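Local atomic coordinates of D-threo-3-hydroxyaspartate dehydratase (Delftia, PDB entry 3WQC), a protein that catalyses the deamination of D-threo-3-hydroxyaspartate to oxaloacetate and ammonia, using pyridoxal 5'-phosphate and a divalent metal ion. Residues V179-G184 with V223-T228. Sequence-based numbering, arbitrary orientation.
Sequences VLTHAG and VSVGST. With PLP (pyridoxal-5'-phosphate), chain J.
V179 and L180 pair in parallel with V223 and S224, S224 N donating to V179 O at 3.0 Å and T181 N to S224 O at 2.9 Å; a weak bond from G226 N to T181 O (3.3 Å) follows. V179 and V223 lie side by side on one sheet face, their CG2 methyls 4.1 Å apart; L180 and S224 occupy the other face, CB against CB.

At the C-terminal ends a side chain takes over the pairing. H182 ND1 donates to G226 O at 2.8 Å, nearly straight (171° at the hydrogen), with the acceptor in the ring plane and the donor on a carbonyl lone pair. With CG anti to the backbone N (chi1 171°), the imidazole reaches that oxygen and lays one face on the cofactor pyridine: PLP C3 stands 3.8 Å above the imidazole plane, over the ring centre; the opposite face meets G184 N near the rim. The ND1 bond would fix the ring's rotation and hold the first face over the cofactor. G226 sits at phi 146°, where a CB would press on the carbonyl oxygen of V225. Beyond it, S227 is the N-cap of helix 228-233, and T228 N donates to PLP O2P at 3.0 Å, consistent with the helix N-terminus favouring the phosphate's charge.

S224 OG bonds to E242 and R244, tying this pair to the next strand, 242-243. Strand 140-146 flanks strand 175-180, while helix 192-215 covers V179, T181 and V223. The cofactor lies at the C-terminal ends of these strands, as expected for the alanine racemase-type TIM barrel.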
ATOM      1  N   VAL B 179     -22.182 -19.301 -12.724  1.00 10.01           N
ATOM      2  CA  VAL B 179     -20.962 -18.864 -13.401  1.00 11.40           C
ATOM      3  C   VAL B 179     -20.767 -17.390 -13.100  1.00 10.01           C
ATOM      4  O   VAL B 179     -21.741 -16.636 -12.857  1.00 11.39           O
ATOM      5  CB  VAL B 179     -21.007 -19.036 -14.951  1.00 10.94           C
ATOM      6  CG1 VAL B 179     -20.875 -20.534 -15.258  1.00 11.53           C
ATOM      7  CG2 VAL B 179     -22.320 -18.492 -15.581  1.00 12.63           C
ATOM      8  N   LEU B 180     -19.505 -16.920 -13.123  1.00  9.58           N
ATOM      9  CA  LEU B 180     -19.274 -15.507 -12.938  1.00  9.63           C
ATOM     10  C   LEU B 180     -18.132 -15.078 -13.865  1.00  9.65           C
ATOM     11  O   LEU B 180     -17.247 -15.915 -14.199  1.00 11.75           O
ATOM     12  CB  LEU B 180     -18.920 -15.118 -11.470  1.00 11.28           C
ATOM     13  CG  LEU B 180     -17.514 -15.501 -10.969  1.00 10.78           C
ATOM     14  CD1 LEU B 180     -17.187 -14.680  -9.687  1.00 15.12           C
ATOM     15  CD2 LEU B 180     -17.350 -17.015 -10.660  1.00 11.56           C
ATOM     16  N   THR B 181     -18.080 -13.776 -14.185  1.00 10.93           N
ATOM     17  CA  THR B 181     -16.984 -13.259 -14.966  1.00 10.70           C
ATOM     18  C   THR B 181     -16.718 -11.836 -14.468  1.00 11.44           C
ATOM     19  O   THR B 181     -17.675 -11.186 -13.947  1.00 12.46           O
ATOM     20  CB  THR B 181     -17.277 -13.243 -16.508  1.00 11.94           C
ATOM     21  OG1 THR B 181     -16.017 -12.959 -17.156  1.00 13.09           O
ATOM     22  CG2 THR B 181     -18.305 -12.225 -16.874  1.00 13.53           C
ATOM     23  N   HIS B 182     -15.470 -11.362 -14.632  1.00 12.28           N
ATOM     24  CA  HIS B 182     -15.133  -9.986 -14.341  1.00 11.38           C
ATOM     25  C   HIS B 182     -14.407  -9.434 -15.487  1.00 12.20           C
ATOM     26  O   HIS B 182     -13.231  -9.876 -15.794  1.00 15.43           O
ATOM     27  CB  HIS B 182     -14.211 -10.017 -13.100  1.00 13.02           C
ATOM     28  CG  HIS B 182     -13.557  -8.706 -12.750  1.00 12.74           C
ATOM     29  ND1 HIS B 182     -14.252  -7.521 -12.416  1.00 14.99           N
ATOM     30  CD2 HIS B 182     -12.181  -8.385 -12.678  1.00 15.15           C
ATOM     31  CE1 HIS B 182     -13.288  -6.555 -12.092  1.00 16.47           C
ATOM     32  NE2 HIS B 182     -12.091  -7.051 -12.289  1.00 17.54           N
ATOM     33  N   ALA B 183     -15.001  -8.438 -16.196  1.00 14.58           N
ATOM     34  CA  ALA B 183     -14.325  -7.950 -17.410  1.00 16.34           C
ATOM     35  C   ALA B 183     -13.358  -6.819 -17.046  1.00 15.51           C
ATOM     36  O   ALA B 183     -13.615  -5.632 -17.330  1.00 17.83           O
ATOM     37  CB  ALA B 183     -15.325  -7.557 -18.495  1.00 21.74           C
ATOM     38  N   GLY B 184     -12.272  -7.134 -16.327  1.00 15.74           N
ATOM     39  CA  GLY B 184     -11.309  -6.129 -15.794  1.00 14.83           C
ATOM     40  C   GLY B 184     -10.554  -5.373 -16.867  1.00 15.64           C
ATOM     41  O   GLY B 184      -9.932  -4.342 -16.564  1.00 17.70           O
ATOM     42  N   VAL B 223     -25.983 -16.234 -12.873  1.00 12.98           N
ATOM     43  CA  VAL B 223     -25.066 -15.669 -13.899  1.00 12.22           C
ATOM     44  C   VAL B 223     -24.656 -14.350 -13.297  1.00 11.91           C
ATOM     45  O   VAL B 223     -25.481 -13.420 -13.199  1.00 13.79           O
ATOM     46  CB  VAL B 223     -25.672 -15.530 -15.280  1.00 12.25           C
ATOM     47  CG1 VAL B 223     -24.744 -14.854 -16.277  1.00 16.14           C
ATOM     48  CG2 VAL B 223     -26.120 -16.906 -15.747  1.00 14.99           C
ATOM     49  N   SER B 224     -23.363 -14.144 -12.967  1.00 12.26           N
ATOM     50  CA  SER B 224     -22.867 -12.939 -12.227  1.00 11.77           C
ATOM     51  C   SER B 224     -21.820 -12.298 -13.083  1.00 11.98           C
ATOM     52  O   SER B 224     -20.782 -12.951 -13.447  1.00 13.75           O
ATOM     53  CB  SER B 224     -22.320 -13.485 -10.910  1.00 12.56           C
ATOM     54  OG  SER B 224     -21.805 -12.401 -10.138  1.00 13.72           O
ATOM     55  N   VAL B 225     -21.967 -11.005 -13.375  1.00 11.90           N
ATOM     56  CA  VAL B 225     -20.944 -10.259 -14.157  1.00 12.48           C
ATOM     57  C   VAL B 225     -20.500  -9.050 -13.383  1.00 13.43           C
ATOM     58  O   VAL B 225     -21.209  -8.643 -12.457  1.00 15.37           O
ATOM     59  CB  VAL B 225     -21.467  -9.803 -15.572  1.00 13.77           C
ATOM     60  CG1 VAL B 225     -22.026 -11.039 -16.325  1.00 15.32           C
ATOM     61  CG2 VAL B 225     -22.594  -8.747 -15.418  1.00 16.55           C
ATOM     62  N   GLY B 226     -19.413  -8.427 -13.808  1.00 14.93           N
ATOM     63  CA  GLY B 226     -19.253  -6.994 -13.464  1.00 18.32           C
ATOM     64  C   GLY B 226     -17.862  -6.508 -13.220  1.00 15.19           C
ATOM     65  O   GLY B 226     -17.028  -7.209 -12.689  1.00 17.54           O
ATOM     66  N   SER B 227     -17.719  -5.230 -13.520  1.00 16.63           N
ATOM     67  CA  SER B 227     -16.664  -4.346 -13.048  1.00 14.25           C
ATOM     68  C   SER B 227     -17.459  -3.022 -12.949  1.00 16.25           C
ATOM     69  O   SER B 227     -18.537  -2.888 -13.552  1.00 17.18           O
ATOM     70  CB  SER B 227     -15.507  -4.240 -14.051  1.00 16.06           C
ATOM     71  OG  SER B 227     -15.964  -3.645 -15.280  1.00 17.53           O
ATOM     72  N   THR B 228     -16.932  -2.018 -12.254  1.00 15.29           N
ATOM     73  CA  THR B 228     -17.689  -0.771 -12.123  1.00 15.46           C
ATOM     74  C   THR B 228     -17.934  -0.187 -13.537  1.00 16.15           C
ATOM     75  O   THR B 228     -19.048   0.240 -13.818  1.00 17.67           O
ATOM     76  CB  THR B 228     -16.966   0.205 -11.132  1.00 14.26           C
ATOM     77  OG1 THR B 228     -17.359  -0.211  -9.830  1.00 14.51           O
ATOM     78  CG2 THR B 228     -17.498   1.656 -11.365  1.00 17.09           C
TER
HETATM   79  N1  PLP J 402     -15.582  -8.885  -9.436  1.00 12.46           N
HETATM   80  C2  PLP J 402     -14.349  -9.356  -9.157  1.00 11.46           C
HETATM   81  C2A PLP J 402     -14.029 -10.824  -9.321  1.00 13.68           C
HETATM   82  C3  PLP J 402     -13.344  -8.435  -8.684  1.00 12.81           C
HETATM   83  O3  PLP J 402     -12.142  -8.905  -8.387  1.00 15.43           O
HETATM   84  C4  PLP J 402     -13.705  -7.047  -8.559  1.00 13.72           C
HETATM   85  C4A PLP J 402     -12.730  -6.137  -8.054  1.00 21.05           C
HETATM   86  C5  PLP J 402     -15.036  -6.642  -8.876  1.00 12.50           C
HETATM   87  C6  PLP J 402     -15.929  -7.596  -9.386  1.00 12.80           C
HETATM   88  C5A PLP J 402     -15.461  -5.199  -8.766  1.00 16.46           C
HETATM   89  O4P PLP J 402     -14.739  -4.401  -9.814  1.00 15.07           O
HETATM   90  P   PLP J 402     -14.724  -2.810  -9.630  1.00 13.99           P
HETATM   91  O1P PLP J 402     -16.143  -2.478  -9.351  1.00 17.22           O
HETATM   92  O2P PLP J 402     -14.271  -2.325 -10.962  1.00 15.05           O
HETATM   93  O3P PLP J 402     -13.871  -2.454  -8.482  1.00 19.34           O